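Local coordinates for hypoxanthine phosphoribosyltransferase (Bacillus anthracis, PDB 4QYI), which probably catalyses purine salvage, joining hypoxanthine to phosphoribosyl pyrophosphate to give inosine monophosphate and pyrophosphate, at residues I67-Y72 / G80-L85; T109-K114 / K138-A143; C128-K133 / V146-P151. One frame throughout, in Å; residues are numbered along the deposited sequence.

The three contacts lie in one phosphoribosyltransferase domain, round its mixed sheet. Contact 1 closes first along the chain and pairs the outermost strand 82-84 with strand 62-71. Contacts 2 and 3 follow and interlock, since their segments alternate in sequence. Contact 2 packs helix 108-118 against the loop after strand 131-132, and contact 3 joins strands 124-129 and 131-132 to strand 145-149. Centres of contacts 1 and 2 lie about 14 Å apart, as do those of 2 and 3. F112 packs on G80 and V82, and A143 on T129, so contact 2 bridges the others. It also binds a phosphate, with magnesium about 8 Å from the L110 side chain, near the probable substrate site.

Contact 1: residues I67-Y72 / G80-L85; sequences ISASSY and GKVKLL
S70 and K83 bind each other through both backbone polar groups: S70 N donates to K83 O and K83 N to S70 O, each at 2.8 Å. Both donors lie in the plane of the carbonyl they meet, as befits a regular antiparallel hydrogen-bonded pair. Two residues along, past the non-hydrogen-bonded pair A69 and L84, L85 N reaches S68 O at 2.7 Å, tilted 30° from the carbonyl plane. K81 NZ stands over the face of the Y72 ring, 4.9 Å from its centroid, in a cation-pi contact; the lysine chain bends at chi3 (78°), which brings its end over the ring. The backbone bonds make strand 82-84 the outermost of the mixed phosphoribosyltransferase sheet within this chain. Helix 74-79 before it lies in the region that in relatives forms the mobile loop over the active site. On the opposite side of the ring plane, K83 CB lies 3.5 Å from Y72 CZ. Small side chains suit the middle: the methyl of A69 meets V82 CG2 at 3.7 Å, on the face that helix 108-118 packs against. On the other face, L85 CD1 rests 3.6 Å from S70 CB.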
ATOM      1  N   ILE D  67       4.884   2.755  -8.205  1.00 45.16           N
ATOM      2  CA  ILE D  67       6.020   3.469  -8.719  1.00 46.22           C
ATOM      3  C   ILE D  67       6.517   4.407  -7.627  1.00 45.35           C
ATOM      4  O   ILE D  67       5.720   4.913  -6.828  1.00 44.63           O
ATOM      5  CB  ILE D  67       5.707   4.231 -10.020  1.00 46.40           C
ATOM      6  CG1 ILE D  67       7.005   4.766 -10.619  1.00 49.61           C
ATOM      7  CG2 ILE D  67       4.729   5.354  -9.776  1.00 47.38           C
ATOM      8  CD1 ILE D  67       6.875   5.218 -12.056  1.00 52.88           C
ATOM      9  N   SER D  68       7.840   4.562  -7.539  1.00 43.87           N
ATOM     10  CA  SER D  68       8.465   5.447  -6.559  1.00 46.42           C
ATOM     11  C   SER D  68       9.472   6.327  -7.295  1.00 45.32           C
ATOM     12  O   SER D  68      10.306   5.837  -8.088  1.00 42.17           O
ATOM     13  CB  SER D  68       9.149   4.633  -5.446  1.00 50.11           C
ATOM     14  OG  SER D  68       9.845   5.491  -4.564  1.00 58.65           O
ATOM     15  N   ALA D  69       9.446   7.616  -6.996  1.00 45.52           N
ATOM     16  CA  ALA D  69      10.317   8.575  -7.654  1.00 48.31           C
ATOM     17  C   ALA D  69      10.847   9.562  -6.636  1.00 52.02           C
ATOM     18  O   ALA D  69      10.133   9.918  -5.730  1.00 51.67           O
ATOM     19  CB  ALA D  69       9.516   9.315  -8.705  1.00 53.73           C
ATOM     20  N   SER D  70      12.105   9.978  -6.757  1.00 53.37           N
ATOM     21  CA  SER D  70      12.623  10.969  -5.810  1.00 57.32           C
ATOM     22  C   SER D  70      13.145  12.191  -6.539  1.00 56.09           C
ATOM     23  O   SER D  70      13.475  12.175  -7.725  1.00 51.89           O
ATOM     24  CB  SER D  70      13.701  10.380  -4.888  1.00 59.18           C
ATOM     25  OG  SER D  70      14.824   9.960  -5.639  1.00 60.00           O
ATOM     26  N   SER D  71      13.240  13.269  -5.789  1.00 60.06           N
ATOM     27  CA  SER D  71      13.677  14.530  -6.325  1.00 59.12           C
ATOM     28  C   SER D  71      15.167  14.621  -6.559  1.00 62.06           C
ATOM     29  O   SER D  71      15.966  13.967  -5.876  1.00 65.60           O
ATOM     30  CB  SER D  71      13.283  15.637  -5.348  1.00 62.62           C
ATOM     31  OG  SER D  71      13.895  16.828  -5.762  1.00 64.13           O
ATOM     32  N   TYR D  72      15.536  15.428  -7.546  1.00 61.44           N
ATOM     33  CA  TYR D  72      16.931  15.699  -7.822  1.00 63.38           C
ATOM     34  C   TYR D  72      17.333  17.014  -7.140  1.00 70.03           C
ATOM     35  O   TYR D  72      18.482  17.404  -7.212  1.00 76.49           O
ATOM     36  CB  TYR D  72      17.210  15.822  -9.325  1.00 60.25           C
ATOM     37  CG  TYR D  72      17.309  14.513 -10.089  1.00 54.06           C
ATOM     38  CD1 TYR D  72      18.463  13.746 -10.032  1.00 53.81           C
ATOM     39  CD2 TYR D  72      16.287  14.087 -10.919  1.00 51.43           C
ATOM     40  CE1 TYR D  72      18.576  12.548 -10.733  1.00 50.83           C
ATOM     41  CE2 TYR D  72      16.391  12.891 -11.624  1.00 48.83           C
ATOM     42  CZ  TYR D  72      17.545  12.118 -11.532  1.00 48.23           C
ATOM     43  OH  TYR D  72      17.673  10.925 -12.251  1.00 45.58           O
ATOM     44  N   GLY D  80      10.094  19.188 -12.535  1.00 60.06           N
ATOM     45  CA  GLY D  80       9.438  17.908 -12.282  1.00 57.50           C
ATOM     46  C   GLY D  80      10.321  16.688 -12.547  1.00 53.83           C
ATOM     47  O   GLY D  80       9.885  15.545 -12.317  1.00 52.92           O
ATOM     48  N   LYS D  81      11.543  16.932 -13.019  1.00 51.52           N
ATOM     49  CA  LYS D  81      12.492  15.864 -13.301  1.00 50.03           C
ATOM     50  C   LYS D  81      12.735  15.124 -12.008  1.00 50.29           C
ATOM     51  O   LYS D  81      13.123  15.738 -11.000  1.00 51.68           O
ATOM     52  CB  LYS D  81      13.788  16.445 -13.820  1.00 49.69           C
ATOM     53  CG  LYS D  81      14.787  15.423 -14.296  1.00 48.12           C
ATOM     54  CD  LYS D  81      16.089  16.076 -14.730  1.00 49.23           C
ATOM     55  CE  LYS D  81      16.979  16.472 -13.575  1.00 48.28           C
ATOM     56  NZ  LYS D  81      18.353  16.836 -14.037  1.00 47.17           N
ATOM     57  N   VAL D  82      12.431  13.835 -12.006  1.00 46.63           N
ATOM     58  CA  VAL D  82      12.629  12.980 -10.845  1.00 45.49           C
ATOM     59  C   VAL D  82      13.361  11.713 -11.233  1.00 45.34           C
ATOM     60  O   VAL D  82      13.332  11.283 -12.394  1.00 43.34           O
ATOM     61  CB  VAL D  82      11.311  12.542 -10.159  1.00 46.17           C
ATOM     62  CG1 VAL D  82      10.669  13.697  -9.411  1.00 49.40           C
ATOM     63  CG2 VAL D  82      10.345  11.894 -11.165  1.00 46.49           C
ATOM     64  N   LYS D  83      14.018  11.129 -10.244  1.00 46.18           N
ATOM     65  CA  LYS D  83      14.762   9.900 -10.400  1.00 48.46           C
ATOM     66  C   LYS D  83      13.833   8.734 -10.100  1.00 50.27           C
ATOM     67  O   LYS D  83      13.183   8.701  -9.050  1.00 49.73           O
ATOM     68  CB  LYS D  83      15.920   9.895  -9.422  1.00 52.00           C
ATOM     69  CG  LYS D  83      16.768   8.645  -9.462  1.00 51.61           C
ATOM     70  CD  LYS D  83      18.143   8.939  -8.860  1.00 52.30           C
ATOM     71  CE  LYS D  83      18.201   8.907  -7.367  1.00 50.38           C
ATOM     72  NZ  LYS D  83      19.534   9.416  -6.909  1.00 53.40           N
ATOM     73  N   LEU D  84      13.700   7.803 -11.035  1.00 44.79           N
ATOM     74  CA  LEU D  84      12.870   6.652 -10.763  1.00 45.19           C
ATOM     75  C   LEU D  84      13.560   5.728  -9.806  1.00 45.14           C
ATOM     76  O   LEU D  84      14.613   5.204 -10.119  1.00 47.46           O
ATOM     77  CB  LEU D  84      12.568   5.881 -12.027  1.00 44.16           C
ATOM     78  CG  LEU D  84      11.761   6.663 -13.029  1.00 44.72           C
ATOM     79  CD1 LEU D  84      11.413   5.767 -14.192  1.00 48.04           C
ATOM     80  CD2 LEU D  84      10.494   7.185 -12.391  1.00 47.57           C
ATOM     81  N   LEU D  85      12.985   5.551  -8.618  1.00 44.34           N
ATOM     82  CA  LEU D  85      13.573   4.656  -7.621  1.00 43.48           C
ATOM     83  C   LEU D  85      13.060   3.264  -7.775  1.00 42.92           C
ATOM     84  O   LEU D  85      13.768   2.303  -7.519  1.00 41.32           O
ATOM     85  CB  LEU D  85      13.236   5.118  -6.203  1.00 44.53           C
ATOM     86  CG  LEU D  85      13.846   6.442  -5.796  1.00 50.53           C
ATOM     87  CD1 LEU D  85      13.406   6.818  -4.366  1.00 50.18           C
ATOM     88  CD2 LEU D  85      15.358   6.353  -5.878  1.00 50.37           C
TER

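Contact 2: residues T109-K114 / K138-A143; sequences TLHFLK and KVDLTA. With PO4 (phosphate ion), chain S.
L110 and L141 make this a helix-to-loop contact, mainly apolar, in which the first turns of helix 108-118 pack on the irregular chain between strands 131-132 and 145-149. The methyl L141 CD2 does the touching, lying 3.7 Å from L110 CB with the two side chains nearly perpendicular. It also reaches CG and CD2 of L110, so a long, branched apolar side chain suits the buried L141. H111 adds a second row: its CB meets V139 CG2 at 4.1 Å, and with CG anti to the backbone N (chi1 -168°) the imidazole extends to D140. There NE2 comes within 3.8 Å of D140 OD1, the ring and carboxylate planes 40° apart. The extended K114 brings NZ to 4.2 Å from L141 CD1, at the margin of the contact.

At the helix start a phosphate oxygen, O1, accepts a bond from L110 N at 3.1 Å and a weak one from T109 N. The phosphate is also bound by the backbone amides of D105 and G107, consistent with the 5'-phosphate site of this family. L110 also packs on I104 of strand 103-104 and F127 of strand 124-129, while T109, F112 and L113 lean on V82 of strand 82-84.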
ATOM      1  N   THR D 109       5.880  16.858 -11.406  1.00 61.52           N
ATOM      2  CA  THR D 109       6.356  15.504 -11.257  1.00 63.43           C
ATOM      3  C   THR D 109       5.440  14.477 -11.942  1.00 57.54           C
ATOM      4  O   THR D 109       5.905  13.505 -12.494  1.00 54.79           O
ATOM      5  CB  THR D 109       6.557  15.174  -9.767  1.00 63.27           C
ATOM      6  OG1 THR D 109       7.667  15.947  -9.272  1.00 62.27           O
ATOM      7  CG2 THR D 109       6.870  13.706  -9.591  1.00 64.11           C
ATOM      8  N   LEU D 110       4.142  14.682 -11.874  1.00 60.70           N
ATOM      9  CA  LEU D 110       3.211  13.749 -12.499  1.00 61.48           C
ATOM     10  C   LEU D 110       3.291  13.879 -14.020  1.00 59.02           C
ATOM     11  O   LEU D 110       3.076  12.912 -14.758  1.00 61.52           O
ATOM     12  CB  LEU D 110       1.801  14.015 -11.984  1.00 66.20           C
ATOM     13  CG  LEU D 110       0.765  12.907 -12.129  1.00 67.47           C
ATOM     14  CD1 LEU D 110       1.263  11.615 -11.499  1.00 65.20           C
ATOM     15  CD2 LEU D 110      -0.528  13.373 -11.462  1.00 69.68           C
ATOM     16  N   HIS D 111       3.589  15.081 -14.504  1.00 59.42           N
ATOM     17  CA  HIS D 111       3.738  15.300 -15.946  1.00 60.97           C
ATOM     18  C   HIS D 111       4.953  14.514 -16.421  1.00 58.59           C
ATOM     19  O   HIS D 111       4.915  13.897 -17.495  1.00 57.61           O
ATOM     20  CB  HIS D 111       3.923  16.789 -16.240  1.00 68.24           C
ATOM     21  CG  HIS D 111       3.804  17.140 -17.689  1.00 74.78           C
ATOM     22  ND1 HIS D 111       4.891  17.242 -18.532  1.00 74.96           N
ATOM     23  CD2 HIS D 111       2.711  17.424 -18.442  1.00 76.33           C
ATOM     24  CE1 HIS D 111       4.473  17.566 -19.743  1.00 76.16           C
ATOM     25  NE2 HIS D 111       3.156  17.687 -19.712  1.00 79.52           N
ATOM     26  N   PHE D 112       6.023  14.521 -15.613  1.00 53.67           N
ATOM     27  CA  PHE D 112       7.240  13.788 -15.950  1.00 54.63           C
ATOM     28  C   PHE D 112       6.927  12.288 -15.916  1.00 53.26           C
ATOM     29  O   PHE D 112       7.276  11.548 -16.828  1.00 52.18           O
ATOM     30  CB  PHE D 112       8.345  14.142 -14.963  1.00 54.12           C
ATOM     31  CG  PHE D 112       9.700  13.589 -15.314  1.00 53.02           C
ATOM     32  CD1 PHE D 112      10.560  14.306 -16.132  1.00 54.55           C
ATOM     33  CD2 PHE D 112      10.128  12.366 -14.805  1.00 49.39           C
ATOM     34  CE1 PHE D 112      11.820  13.815 -16.442  1.00 52.37           C
ATOM     35  CE2 PHE D 112      11.382  11.868 -15.116  1.00 49.76           C
ATOM     36  CZ  PHE D 112      12.228  12.587 -15.945  1.00 49.08           C
ATOM     37  N   LEU D 113       6.188  11.848 -14.901  1.00 54.88           N
ATOM     38  CA  LEU D 113       5.801  10.443 -14.836  1.00 53.13           C
ATOM     39  C   LEU D 113       4.901  10.058 -16.020  1.00 52.69           C
ATOM     40  O   LEU D 113       4.947   8.929 -16.503  1.00 50.24           O
ATOM     41  CB  LEU D 113       5.131  10.094 -13.514  1.00 51.92           C
ATOM     42  CG  LEU D 113       6.060  10.277 -12.300  1.00 53.11           C
ATOM     43  CD1 LEU D 113       5.327   9.874 -11.031  1.00 54.74           C
ATOM     44  CD2 LEU D 113       7.341   9.475 -12.442  1.00 52.38           C
ATOM     45  N   LYS D 114       4.066  10.989 -16.461  1.00 54.53           N
ATOM     46  CA  LYS D 114       3.188  10.760 -17.603  1.00 56.98           C
ATOM     47  C   LYS D 114       4.022  10.401 -18.813  1.00 54.63           C
ATOM     48  O   LYS D 114       3.729   9.427 -19.509  1.00 59.14           O
ATOM     49  CB  LYS D 114       2.352  12.021 -17.890  1.00 60.01           C
ATOM     50  CG  LYS D 114       1.406  11.912 -19.084  1.00 65.50           C
ATOM     51  CD  LYS D 114       0.590  13.192 -19.240  1.00 70.74           C
ATOM     52  CE  LYS D 114      -0.323  13.140 -20.451  1.00 79.16           C
ATOM     53  NZ  LYS D 114      -1.131  14.384 -20.598  1.00 82.42           N
ATOM     54  N   LYS D 138       1.879  24.326 -12.362  1.00 91.65           N
ATOM     55  CA  LYS D 138       2.988  24.943 -13.059  1.00 93.64           C
ATOM     56  C   LYS D 138       3.054  24.341 -14.461  1.00 94.07           C
ATOM     57  O   LYS D 138       3.913  24.688 -15.259  1.00 96.22           O
ATOM     58  CB  LYS D 138       4.293  24.764 -12.289  1.00 95.55           C
ATOM     59  CG  LYS D 138       4.335  25.594 -11.016  1.00 96.46           C
ATOM     60  CD  LYS D 138       5.712  25.555 -10.371  1.00 98.97           C
ATOM     61  CE  LYS D 138       5.836  26.574  -9.252  1.00101.30           C
ATOM     62  NZ  LYS D 138       7.211  26.587  -8.673  1.00104.36           N
ATOM     63  N   VAL D 139       2.153  23.405 -14.742  1.00 91.54           N
ATOM     64  CA  VAL D 139       2.059  22.794 -16.072  1.00 92.28           C
ATOM     65  C   VAL D 139       0.639  22.354 -16.297  1.00 91.16           C
ATOM     66  O   VAL D 139      -0.128  22.254 -15.340  1.00 88.53           O
ATOM     67  CB  VAL D 139       2.950  21.554 -16.302  1.00 91.85           C
ATOM     68  CG1 VAL D 139       4.350  21.950 -16.729  1.00 94.78           C
ATOM     69  CG2 VAL D 139       2.945  20.634 -15.097  1.00 88.51           C
ATOM     70  N   ASP D 140       0.309  22.096 -17.561  1.00 94.44           N
ATOM     71  CA  ASP D 140      -1.025  21.669 -17.949  1.00 95.49           C
ATOM     72  C   ASP D 140      -1.245  20.206 -17.617  1.00 94.07           C
ATOM     73  O   ASP D 140      -0.661  19.326 -18.239  1.00 95.52           O
ATOM     74  CB  ASP D 140      -1.261  21.880 -19.456  1.00100.09           C
ATOM     75  CG  ASP D 140      -0.362  21.015 -20.332  1.00103.16           C
ATOM     76  OD1 ASP D 140       0.711  20.573 -19.866  1.00101.76           O
ATOM     77  OD2 ASP D 140      -0.730  20.786 -21.505  1.00107.29           O
ATOM     78  N   LEU D 141      -2.073  19.943 -16.619  1.00 92.50           N
ATOM     79  CA  LEU D 141      -2.367  18.579 -16.256  1.00 92.70           C
ATOM     80  C   LEU D 141      -3.687  18.541 -15.506  1.00 90.81           C
ATOM     81  O   LEU D 141      -3.806  19.000 -14.366  1.00 90.21           O
ATOM     82  CB  LEU D 141      -1.230  17.969 -15.429  1.00 92.72           C
ATOM     83  CG  LEU D 141      -1.367  16.468 -15.262  1.00 93.58           C
ATOM     84  CD1 LEU D 141      -1.365  15.919 -16.671  1.00 98.38           C
ATOM     85  CD2 LEU D 141      -0.301  15.779 -14.413  1.00 94.82           C
ATOM     86  N   THR D 142      -4.680  17.977 -16.170  1.00 92.63           N
ATOM     87  CA  THR D 142      -6.018  17.871 -15.627  1.00 91.60           C
ATOM     88  C   THR D 142      -6.267  16.421 -15.286  1.00 89.37           C
ATOM     89  O   THR D 142      -6.092  15.548 -16.131  1.00 93.00           O
ATOM     90  CB  THR D 142      -7.047  18.355 -16.658  1.00 96.69           C
ATOM     91  OG1 THR D 142      -6.783  19.725 -16.972  1.00 98.54           O
ATOM     92  CG2 THR D 142      -8.473  18.248 -16.124  1.00 98.04           C
ATOM     93  N   ALA D 143      -6.607  16.156 -14.033  1.00 84.38           N
ATOM     94  CA  ALA D 143      -6.899  14.801 -13.604  1.00 81.49           C
ATOM     95  C   ALA D 143      -8.344  14.457 -13.954  1.00 81.76           C
ATOM     96  O   ALA D 143      -9.244  15.252 -13.700  1.00 81.63           O
ATOM     97  CB  ALA D 143      -6.665  14.667 -12.113  1.00 79.06           C
TER
HETATM   98  P   PO4 S 203       2.839  16.528  -8.362  0.50 65.73           P
HETATM   99  O1  PO4 S 203       3.754  16.661  -9.527  0.50 47.92           O
HETATM  100  O2  PO4 S 203       1.997  17.786  -8.246  0.50 57.61           O
HETATM  101  O3  PO4 S 203       1.976  15.310  -8.581  0.50 54.13           O
HETATM  102  O4  PO4 S 203       3.633  16.384  -7.087  0.50 70.69           O

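Contact 3: residues C128-K133 / V146-P151; sequences CTLLDK and VGFQIP
L131 is the apolar centre, touching both F148 and I150. Its CD2 rests 4.0 Å from F148 CB and its CD1 3.9 Å from I150 CD1, so each methyl serves a different neighbour. L131 and F148 face each other on parallel strands at the core of the phosphoribosyltransferase fold, where 145-149 lies between 124-129 and 131-132, and I150, just past the strand end, brings its CD1 in beside them. The segments bend together: the chain turns at L130 and at G147, which lie opposite each other. Glycine suits that corner, since its CA comes close to L130 O and a CB would collide with that oxygen.

L130 extends its CD1 alongside F148 CE1, pointing the same way, and the F148 ring turns its edge to L130 O. That ring is also a cation-pi partner of K21, which binds G147 O as well. Around I150, the aliphatic part of K133 closes the packing, CE at 3.7 Å from I150 CD1; a lysine serves here by offering a long methylene chain.

On the other face of the sheet, V146 CG1 presses on D132 CB at 3.5 Å, the two side chains about at right angles. The carboxylate beyond it forms a salt bridge from OD1 to R137, which supplies the buried group with an oppositely charged partner.

Four backbone bonds join the segments. Three are donated by G147 N to T129 O, F148 N to L130 O (2.8 Å) and I150 N to D132 O, the longest at 3.2 Å; one, from D132 N to F148 O, runs the other way. Beside them, with OG1 opposite the backbone N (chi1 -175°), the hydroxyl of T129 donates to L131 O at 2.7 Å, from 36° above the plane of that carbonyl.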
ATOM      1  N   CYS D 128      -5.969   9.855 -11.421  1.00 61.06           N
ATOM      2  CA  CYS D 128      -6.939   9.858 -10.348  1.00 61.95           C
ATOM      3  C   CYS D 128      -6.259  10.344  -9.068  1.00 62.07           C
ATOM      4  O   CYS D 128      -5.341   9.711  -8.577  1.00 60.17           O
ATOM      5  CB  CYS D 128      -7.463   8.446 -10.140  1.00 62.04           C
ATOM      6  SG  CYS D 128      -8.618   8.270  -8.772  1.00 66.47           S
ATOM      7  N   THR D 129      -6.705  11.466  -8.527  1.00 64.82           N
ATOM      8  CA  THR D 129      -6.101  11.981  -7.304  1.00 63.84           C
ATOM      9  C   THR D 129      -7.175  12.194  -6.248  1.00 63.18           C
ATOM     10  O   THR D 129      -8.323  12.547  -6.559  1.00 63.32           O
ATOM     11  CB  THR D 129      -5.333  13.302  -7.548  1.00 68.07           C
ATOM     12  OG1 THR D 129      -4.661  13.725  -6.352  1.00 70.25           O
ATOM     13  CG2 THR D 129      -6.269  14.394  -7.998  1.00 73.73           C
ATOM     14  N   LEU D 130      -6.810  11.950  -5.004  1.00 61.02           N
ATOM     15  CA  LEU D 130      -7.727  12.134  -3.916  1.00 64.15           C
ATOM     16  C   LEU D 130      -7.948  13.625  -3.733  1.00 66.70           C
ATOM     17  O   LEU D 130      -9.093  14.078  -3.596  1.00 66.18           O
ATOM     18  CB  LEU D 130      -7.155  11.578  -2.627  1.00 63.31           C
ATOM     19  CG  LEU D 130      -8.045  11.749  -1.397  1.00 67.01           C
ATOM     20  CD1 LEU D 130      -9.374  11.025  -1.573  1.00 70.42           C
ATOM     21  CD2 LEU D 130      -7.346  11.225  -0.170  1.00 66.52           C
ATOM     22  N   LEU D 131      -6.842  14.373  -3.742  1.00 65.46           N
ATOM     23  CA  LEU D 131      -6.882  15.823  -3.537  1.00 67.95           C
ATOM     24  C   LEU D 131      -6.236  16.562  -4.708  1.00 67.22           C
ATOM     25  O   LEU D 131      -5.236  16.116  -5.256  1.00 63.38           O
ATOM     26  CB  LEU D 131      -6.132  16.170  -2.254  1.00 68.03           C
ATOM     27  CG  LEU D 131      -6.518  15.347  -1.013  1.00 68.26           C
ATOM     28  CD1 LEU D 131      -5.563  15.661   0.120  1.00 69.85           C
ATOM     29  CD2 LEU D 131      -7.963  15.561  -0.578  1.00 71.00           C
ATOM     30  N   ASP D 132      -6.809  17.699  -5.078  1.00 70.97           N
ATOM     31  CA  ASP D 132      -6.304  18.500  -6.191  1.00 73.37           C
ATOM     32  C   ASP D 132      -6.212  19.969  -5.768  1.00 78.79           C
ATOM     33  O   ASP D 132      -7.074  20.483  -5.017  1.00 77.60           O
ATOM     34  CB  ASP D 132      -7.230  18.353  -7.417  1.00 76.29           C
ATOM     35  CG  ASP D 132      -6.572  18.814  -8.735  1.00 77.00           C
ATOM     36  OD1 ASP D 132      -5.332  18.940  -8.790  1.00 74.30           O
ATOM     37  OD2 ASP D 132      -7.301  19.029  -9.737  1.00 79.48           O
ATOM     38  N   LYS D 133      -5.158  20.633  -6.236  1.00 78.71           N
ATOM     39  CA  LYS D 133      -4.917  22.050  -5.967  1.00 85.68           C
ATOM     40  C   LYS D 133      -4.544  22.657  -7.298  1.00 85.47           C
ATOM     41  O   LYS D 133      -3.368  22.936  -7.542  1.00 89.83           O
ATOM     42  CB  LYS D 133      -3.761  22.241  -4.996  1.00 88.46           C
ATOM     43  CG  LYS D 133      -3.996  21.650  -3.628  1.00 91.32           C
ATOM     44  CD  LYS D 133      -2.731  21.836  -2.818  1.00 93.99           C
ATOM     45  CE  LYS D 133      -2.926  21.497  -1.356  1.00 98.76           C
ATOM     46  NZ  LYS D 133      -1.632  21.651  -0.635  1.00 98.05           N
ATOM     47  N   VAL D 146     -11.113  13.270  -9.571  1.00 73.29           N
ATOM     48  CA  VAL D 146     -10.665  14.104  -8.469  1.00 72.26           C
ATOM     49  C   VAL D 146     -11.613  13.960  -7.289  1.00 73.36           C
ATOM     50  O   VAL D 146     -12.814  14.139  -7.431  1.00 75.38           O
ATOM     51  CB  VAL D 146     -10.640  15.595  -8.869  1.00 73.15           C
ATOM     52  CG1 VAL D 146     -10.188  16.452  -7.693  1.00 72.89           C
ATOM     53  CG2 VAL D 146      -9.728  15.830 -10.060  1.00 72.84           C
ATOM     54  N   GLY D 147     -11.070  13.646  -6.122  1.00 72.78           N
ATOM     55  CA  GLY D 147     -11.884  13.495  -4.928  1.00 74.54           C
ATOM     56  C   GLY D 147     -12.340  14.816  -4.340  1.00 76.73           C
ATOM     57  O   GLY D 147     -13.538  15.075  -4.238  1.00 79.02           O
ATOM     58  N   PHE D 148     -11.378  15.665  -3.995  1.00 76.60           N
ATOM     59  CA  PHE D 148     -11.663  16.950  -3.372  1.00 79.29           C
ATOM     60  C   PHE D 148     -10.684  18.043  -3.796  1.00 79.23           C
ATOM     61  O   PHE D 148      -9.472  17.806  -3.961  1.00 77.47           O
ATOM     62  CB  PHE D 148     -11.537  16.813  -1.848  1.00 81.31           C
ATOM     63  CG  PHE D 148     -12.368  15.700  -1.245  1.00 82.28           C
ATOM     64  CD1 PHE D 148     -11.889  14.391  -1.198  1.00 80.27           C
ATOM     65  CD2 PHE D 148     -13.611  15.964  -0.691  1.00 85.64           C
ATOM     66  CE1 PHE D 148     -12.647  13.371  -0.638  1.00 81.56           C
ATOM     67  CE2 PHE D 148     -14.367  14.945  -0.126  1.00 86.99           C
ATOM     68  CZ  PHE D 148     -13.888  13.653  -0.094  1.00 84.89           C
ATOM     69  N   GLN D 149     -11.206  19.243  -3.967  1.00 81.93           N
ATOM     70  CA  GLN D 149     -10.379  20.395  -4.264  1.00 83.00           C
ATOM     71  C   GLN D 149     -10.175  21.086  -2.940  1.00 86.44           C
ATOM     72  O   GLN D 149     -11.135  21.536  -2.323  1.00 90.03           O
ATOM     73  CB  GLN D 149     -11.016  21.363  -5.247  1.00 84.94           C
ATOM     74  CG  GLN D 149     -10.908  20.977  -6.701  1.00 83.40           C
ATOM     75  CD  GLN D 149     -11.194  22.182  -7.579  1.00 86.55           C
ATOM     76  OE1 GLN D 149     -11.337  23.302  -7.078  1.00 89.69           O
ATOM     77  NE2 GLN D 149     -11.258  21.970  -8.885  1.00 86.94           N
ATOM     78  N   ILE D 150      -8.930  21.156  -2.492  1.00 86.58           N
ATOM     79  CA  ILE D 150      -8.624  21.788  -1.214  1.00 90.97           C
ATOM     80  C   ILE D 150      -7.758  23.030  -1.341  1.00 92.83           C
ATOM     81  O   ILE D 150      -7.045  23.205  -2.319  1.00 90.31           O
ATOM     82  CB  ILE D 150      -7.889  20.836  -0.265  1.00 91.17           C
ATOM     83  CG1 ILE D 150      -6.570  20.379  -0.890  1.00 88.24           C
ATOM     84  CG2 ILE D 150      -8.782  19.656   0.100  1.00 90.60           C
ATOM     85  CD1 ILE D 150      -5.718  19.595   0.074  1.00 89.63           C
ATOM     86  N   PRO D 151      -7.822  23.904  -0.335  1.00 98.43           N
ATOM     87  CA  PRO D 151      -6.995  25.106  -0.350  1.00101.01           C
ATOM     88  C   PRO D 151      -5.545  24.767  -0.031  1.00100.83           C
ATOM     89  O   PRO D 151      -5.283  23.703   0.532  1.00100.55           O
ATOM     90  CB  PRO D 151      -7.597  25.962   0.765  1.00107.34           C
ATOM     91  CG  PRO D 151      -8.316  25.007   1.652  1.00108.50           C
ATOM     92  CD  PRO D 151      -8.816  23.918   0.755  1.00102.81           C
TER